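GlcNAc-alpha-1,4-Gal-releasing endo-beta-galactosidase (PDB 1UPS) probably hydrolyses internal beta-galactosidic linkages of glycans, releasing the disaccharide GlcNAc-alpha-1,4-Gal, and carries a bound calcium ion. Local coordinates at residues A[46-57]-A[112-123]. Numbering follows the deposited sequence.
Sequences EKWTDYYLPHWC and TTDNHERNEWRG
Arg118 reaches over the 3-10 turn at Pro54 and His55. Its CB starts toward residues 46-57; CG then lies 3.6 Å from His55 CB, and CD passes close to His55 CA and CB. Bends at chi2 (-77°) and chi3 (-56°) curl the chain and bring one guanidinium face over Pro54 CG, near the rim, the two side chains crossing at about a right angle, with Arg118 NE 3.8 Å from Pro54 CG. Arg118 NE also forms a salt bridge with Asp102, while Pro54 CG offers only van der Waals contact.

The single hydrogen bond across the contact runs from His116 N to His55 O, at 2.8 Å with an N-H...O angle of 150°, the donor lying in the carbonyl plane. The His116 ring brings its edge to the same carbonyl, while Cys57 O sits over one ring face. A water links His116 NE2 to Trp56 O, weakly on the tryptophan side.

Within 46-57, His55 CD2 sits over the centre of the Trp56 ring, and Trp56 CE3 in turn meets Thr112 CG2 at 3.6 Å. Asn115 OD1, 3.5 Å from His55 CB, finds its main polar partner in Trp105; His55 NE2 is bonded to Ile106 O.

At the other end, the benzo part of Trp121 packs against the 46-49 backbone, with CH2 3.5 Å from Trp48 C. Gly123 CA makes a CH...O contact with Lys47 O at 3.5 Å.

The loop between strands 30-36 and 66-70 is thus joined to the segment running into strand 121-122, which pairs antiparallel with strand 101-102, within the GH16 family region. One hydrogen bond and van der Waals packing, much of it against backbone atoms, hold them. Lys47 O and Asp114 O are buried without a hydrogen-bond partner, and Arg118's charge is probably balanced by Asp102, since no acid of residues 46-57 contacts it.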
loop_
_atom_site.group_PDB
_atom_site.type_symbol
_atom_site.label_atom_id
_atom_site.label_comp_id
_atom_site.label_asym_id
_atom_site.label_seq_id
_atom_site.Cartn_x
_atom_site.Cartn_y
_atom_site.Cartn_z
ATOM N N GLU A 46 -3.076 -23.626 13.448
ATOM C CA GLU A 46 -2.326 -22.826 14.404
ATOM C C GLU A 46 -2.094 -21.417 13.854
ATOM O O GLU A 46 -1.720 -20.511 14.606
ATOM C CB GLU A 46 -0.994 -23.511 14.774
ATOM C CG GLU A 46 -1.146 -24.743 15.672
ATOM C CD GLU A 46 -1.894 -24.467 16.971
ATOM O OE1 GLU A 46 -2.804 -25.259 17.315
ATOM O OE2 GLU A 46 -1.575 -23.470 17.663
ATOM N N LYS A 47 -2.331 -21.221 12.556
ATOM C CA LYS A 47 -2.091 -19.915 11.911
ATOM C C LYS A 47 -3.373 -19.236 11.425
ATOM O O LYS A 47 -3.472 -17.997 11.442
ATOM C CB LYS A 47 -1.134 -20.087 10.721
ATOM C CG LYS A 47 0.237 -20.606 11.113
ATOM C CD LYS A 47 1.165 -20.820 9.924
ATOM C CE LYS A 47 2.567 -21.249 10.450
ATOM N NZ LYS A 47 3.438 -21.818 9.395
ATOM N N TRP A 48 -4.335 -20.047 10.976
ATOM C CA TRP A 48 -5.536 -19.547 10.287
ATOM C C TRP A 48 -6.828 -20.157 10.812
ATOM O O TRP A 48 -6.867 -21.341 11.204
ATOM C CB TRP A 48 -5.472 -19.866 8.777
ATOM C CG TRP A 48 -4.237 -19.364 8.112
ATOM C CD1 TRP A 48 -3.123 -20.094 7.790
ATOM C CD2 TRP A 48 -3.969 -18.018 7.706
ATOM N NE1 TRP A 48 -2.185 -19.284 7.191
ATOM C CE2 TRP A 48 -2.666 -18.001 7.148
ATOM C CE3 TRP A 48 -4.697 -16.813 7.764
ATOM C CZ2 TRP A 48 -2.081 -16.838 6.625
ATOM C CZ3 TRP A 48 -4.114 -15.646 7.249
ATOM C CH2 TRP A 48 -2.807 -15.669 6.697
ATOM N N THR A 49 -7.889 -19.356 10.763
ATOM C CA THR A 49 -9.239 -19.888 10.787
ATOM C C THR A 49 -9.885 -19.752 9.398
ATOM O O THR A 49 -9.555 -18.830 8.647
ATOM C CB THR A 49 -10.076 -19.242 11.916
ATOM O OG1 THR A 49 -11.346 -19.908 11.995
ATOM C CG2 THR A 49 -10.419 -17.751 11.640
ATOM N N ASP A 50 -10.767 -20.686 9.047
ATOM C CA ASP A 50 -11.408 -20.669 7.725
ATOM C C ASP A 50 -12.856 -20.162 7.780
ATOM O O ASP A 50 -13.748 -20.652 7.087
ATOM C CB ASP A 50 -11.265 -22.020 7.002
ATOM C CG ASP A 50 -11.748 -23.198 7.826
ATOM O OD1 ASP A 50 -11.677 -24.345 7.302
ATOM O OD2 ASP A 50 -12.187 -23.088 8.992
ATOM N N TYR A 51 -13.066 -19.142 8.600
ATOM C CA TYR A 51 -14.341 -18.447 8.651
ATOM C C TYR A 51 -14.111 -16.955 8.457
ATOM O O TYR A 51 -13.119 -16.396 8.973
ATOM C CB TYR A 51 -15.002 -18.664 10.008
ATOM C CG TYR A 51 -15.497 -20.075 10.247
ATOM C CD1 TYR A 51 -14.625 -21.072 10.692
ATOM C CD2 TYR A 51 -16.838 -20.402 10.062
ATOM C CE1 TYR A 51 -15.076 -22.377 10.914
ATOM C CE2 TYR A 51 -17.306 -21.704 10.291
ATOM C CZ TYR A 51 -16.416 -22.678 10.721
ATOM O OH TYR A 51 -16.867 -23.953 10.969
ATOM N N TYR A 52 -15.053 -16.308 7.770
ATOM C CA TYR A 52 -14.959 -14.888 7.480
ATOM C C TYR A 52 -15.700 -14.119 8.595
ATOM O O TYR A 52 -16.907 -14.282 8.749
ATOM C CB TYR A 52 -15.573 -14.618 6.084
ATOM C CG TYR A 52 -15.515 -13.168 5.619
ATOM C CD1 TYR A 52 -14.487 -12.314 6.035
ATOM C CD2 TYR A 52 -16.486 -12.660 4.748
ATOM C CE1 TYR A 52 -14.447 -10.956 5.604
ATOM C CE2 TYR A 52 -16.453 -11.326 4.303
ATOM C CZ TYR A 52 -15.431 -10.485 4.739
ATOM O OH TYR A 52 -15.423 -9.169 4.317
ATOM N N LEU A 53 -14.977 -13.313 9.383
ATOM C CA LEU A 53 -15.594 -12.460 10.440
ATOM C C LEU A 53 -16.844 -13.078 11.106
ATOM O O LEU A 53 -17.917 -12.464 11.126
ATOM C CB LEU A 53 -15.912 -11.054 9.901
ATOM C CG LEU A 53 -14.725 -10.302 9.285
ATOM C CD1 LEU A 53 -15.200 -9.051 8.523
ATOM C CD2 LEU A 53 -13.691 -9.926 10.358
ATOM N N PRO A 54 -16.701 -14.291 11.649
ATOM C CA PRO A 54 -17.871 -15.066 12.106
ATOM C C PRO A 54 -18.657 -14.434 13.264
ATOM O O PRO A 54 -19.828 -14.784 13.450
ATOM C CB PRO A 54 -17.274 -16.418 12.494
ATOM C CG PRO A 54 -15.818 -16.124 12.824
ATOM C CD PRO A 54 -15.436 -15.029 11.842
ATOM N N HIS A 55 -18.050 -13.504 13.997
ATOM C CA HIS A 55 -18.751 -12.794 15.080
ATOM C C HIS A 55 -19.924 -11.926 14.606
ATOM O O HIS A 55 -20.787 -11.556 15.425
ATOM C CB HIS A 55 -17.770 -11.935 15.876
ATOM C CG HIS A 55 -16.937 -11.031 15.025
ATOM N ND1 HIS A 55 -15.882 -11.490 14.270
ATOM C CD2 HIS A 55 -17.019 -9.700 14.791
ATOM C CE1 HIS A 55 -15.333 -10.479 13.620
ATOM N NE2 HIS A 55 -16.001 -9.379 13.919
ATOM N N TRP A 56 -19.982 -11.593 13.310
ATOM C CA TRP A 56 -21.106 -10.781 12.805
ATOM C C TRP A 56 -22.360 -11.604 12.499
ATOM O O TRP A 56 -23.430 -11.044 12.331
ATOM C CB TRP A 56 -20.735 -9.942 11.572
ATOM C CG TRP A 56 -19.630 -8.949 11.827
ATOM C CD1 TRP A 56 -18.509 -8.754 11.060
ATOM C CD2 TRP A 56 -19.535 -8.025 12.921
ATOM N NE1 TRP A 56 -17.726 -7.771 11.614
ATOM C CE2 TRP A 56 -18.327 -7.303 12.757
ATOM C CE3 TRP A 56 -20.351 -7.735 14.038
ATOM C CZ2 TRP A 56 -17.897 -6.328 13.671
ATOM C CZ3 TRP A 56 -19.941 -6.747 14.943
ATOM C CH2 TRP A 56 -18.706 -6.058 14.756
ATOM N N CYS A 57 -22.234 -12.926 12.451
ATOM C CA CYS A 57 -23.289 -13.759 11.883
ATOM C C CYS A 57 -23.945 -14.621 12.957
ATOM O O CYS A 57 -23.254 -15.308 13.711
ATOM C CB CYS A 57 -22.694 -14.625 10.776
ATOM S SG CYS A 57 -21.490 -13.731 9.746
ATOM N N THR A 112 -23.057 -2.381 13.029
ATOM C CA THR A 112 -24.066 -3.081 13.825
ATOM C C THR A 112 -23.727 -3.135 15.331
ATOM O O THR A 112 -22.554 -3.073 15.717
ATOM C CB THR A 112 -24.301 -4.497 13.280
ATOM O OG1 THR A 112 -25.359 -5.122 14.027
ATOM C CG2 THR A 112 -23.081 -5.410 13.549
ATOM N N THR A 113 -24.755 -3.248 16.180
ATOM C CA THR A 113 -24.503 -3.501 17.602
ATOM C C THR A 113 -24.610 -4.988 17.914
ATOM O O THR A 113 -24.446 -5.403 19.065
ATOM C CB THR A 113 -25.464 -2.700 18.514
ATOM O OG1 THR A 113 -26.818 -2.876 18.062
ATOM C CG2 THR A 113 -25.219 -1.206 18.372
ATOM N N ASP A 114 -24.901 -5.779 16.889
ATOM C CA ASP A 114 -25.115 -7.219 17.030
ATOM C C ASP A 114 -23.822 -8.047 16.882
ATOM O O ASP A 114 -23.636 -8.753 15.887
ATOM C CB ASP A 114 -26.129 -7.701 15.986
ATOM C CG ASP A 114 -27.577 -7.456 16.388
ATOM O OD1 ASP A 114 -27.865 -6.917 17.491
ATOM O OD2 ASP A 114 -28.519 -7.784 15.629
ATOM N N ASN A 115 -22.937 -7.977 17.874
ATOM C CA ASN A 115 -21.763 -8.856 17.921
ATOM C C ASN A 115 -22.103 -10.190 18.585
ATOM O O ASN A 115 -22.886 -10.224 19.552
ATOM C CB ASN A 115 -20.639 -8.173 18.707
ATOM C CG ASN A 115 -19.398 -9.029 18.806
ATOM O OD1 ASN A 115 -18.679 -9.196 17.825
ATOM N ND2 ASN A 115 -19.139 -9.583 19.997
ATOM N N HIS A 116 -21.519 -11.276 18.083
ATOM C CA HIS A 116 -21.603 -12.588 18.725
ATOM C C HIS A 116 -20.259 -12.973 19.323
ATOM O O HIS A 116 -19.253 -13.090 18.605
ATOM C CB HIS A 116 -22.118 -13.647 17.748
ATOM C CG HIS A 116 -23.389 -13.247 17.073
ATOM N ND1 HIS A 116 -24.629 -13.477 17.631
ATOM C CD2 HIS A 116 -23.611 -12.582 15.916
ATOM C CE1 HIS A 116 -25.562 -12.987 16.832
ATOM N NE2 HIS A 116 -24.972 -12.442 15.784
ATOM N N GLU A 117 -20.247 -13.160 20.645
ATOM C CA GLU A 117 -18.997 -13.304 21.406
ATOM C C GLU A 117 -18.118 -14.459 20.934
ATOM O O GLU A 117 -18.612 -15.576 20.685
ATOM C CB GLU A 117 -19.281 -13.444 22.912
ATOM N N ARG A 118 -16.818 -14.178 20.805
ATOM C CA ARG A 118 -15.836 -15.182 20.385
ATOM C C ARG A 118 -14.773 -15.313 21.458
ATOM O O ARG A 118 -14.462 -14.341 22.164
ATOM C CB ARG A 118 -15.147 -14.796 19.061
ATOM C CG ARG A 118 -16.074 -14.351 17.925
ATOM C CD ARG A 118 -16.835 -15.462 17.188
ATOM N NE ARG A 118 -15.975 -16.504 16.632
ATOM C CZ ARG A 118 -16.395 -17.714 16.274
ATOM N NH1 ARG A 118 -17.680 -18.057 16.429
ATOM N NH2 ARG A 118 -15.532 -18.599 15.777
ATOM N N ASN A 119 -14.211 -16.513 21.583
ATOM C CA ASN A 119 -13.050 -16.708 22.442
ATOM C C ASN A 119 -11.833 -16.234 21.662
ATOM O O ASN A 119 -11.487 -16.817 20.637
ATOM C CB ASN A 119 -12.889 -18.176 22.847
ATOM C CG ASN A 119 -14.037 -18.676 23.721
ATOM O OD1 ASN A 119 -14.618 -17.922 24.516
ATOM N ND2 ASN A 119 -14.362 -19.958 23.582
ATOM N N GLU A 120 -11.198 -15.169 22.139
ATOM C CA GLU A 120 -10.116 -14.542 21.385
ATOM C C GLU A 120 -9.030 -15.536 21.023
ATOM O O GLU A 120 -8.521 -16.273 21.885
ATOM C CB GLU A 120 -9.543 -13.358 22.164
ATOM C CG GLU A 120 -8.468 -12.581 21.411
ATOM C CD GLU A 120 -7.876 -11.452 22.240
ATOM O OE1 GLU A 120 -8.413 -11.129 23.333
ATOM O OE2 GLU A 120 -6.873 -10.867 21.795
ATOM N N TRP A 121 -8.683 -15.553 19.733
ATOM C CA TRP A 121 -7.591 -16.382 19.227
ATOM C C TRP A 121 -6.761 -15.589 18.209
ATOM O O TRP A 121 -7.307 -14.842 17.388
ATOM C CB TRP A 121 -8.150 -17.694 18.628
ATOM C CG TRP A 121 -7.122 -18.490 17.862
ATOM C CD1 TRP A 121 -6.247 -19.429 18.361
ATOM C CD2 TRP A 121 -6.859 -18.401 16.462
ATOM N NE1 TRP A 121 -5.451 -19.918 17.349
ATOM C CE2 TRP A 121 -5.804 -19.303 16.170
ATOM C CE3 TRP A 121 -7.419 -17.654 15.408
ATOM C CZ2 TRP A 121 -5.308 -19.487 14.868
ATOM C CZ3 TRP A 121 -6.901 -17.811 14.119
ATOM C CH2 TRP A 121 -5.861 -18.730 13.862
ATOM N N ARG A 122 -5.437 -15.731 18.282
ATOM C CA ARG A 122 -4.542 -14.966 17.428
ATOM C C ARG A 122 -3.529 -15.911 16.799
ATOM O O ARG A 122 -2.571 -16.352 17.467
ATOM C CB ARG A 122 -3.830 -13.846 18.214
ATOM C CG ARG A 122 -4.788 -12.937 19.016
ATOM C CD ARG A 122 -4.082 -11.994 19.956
ATOM N NE ARG A 122 -3.485 -10.818 19.317
ATOM C CZ ARG A 122 -4.020 -9.597 19.342
ATOM N NH1 ARG A 122 -3.380 -8.580 18.778
ATOM N NH2 ARG A 122 -5.207 -9.394 19.922
ATOM N N GLY A 123 -3.764 -16.237 15.529
ATOM C CA GLY A 123 -2.838 -17.034 14.733
ATOM C C GLY A 123 -1.572 -16.260 14.431
ATOM O O GLY A 123 -0.447 -16.740 14.680
HETATM O O HOH W 1 -26.520 -10.543 13.759
#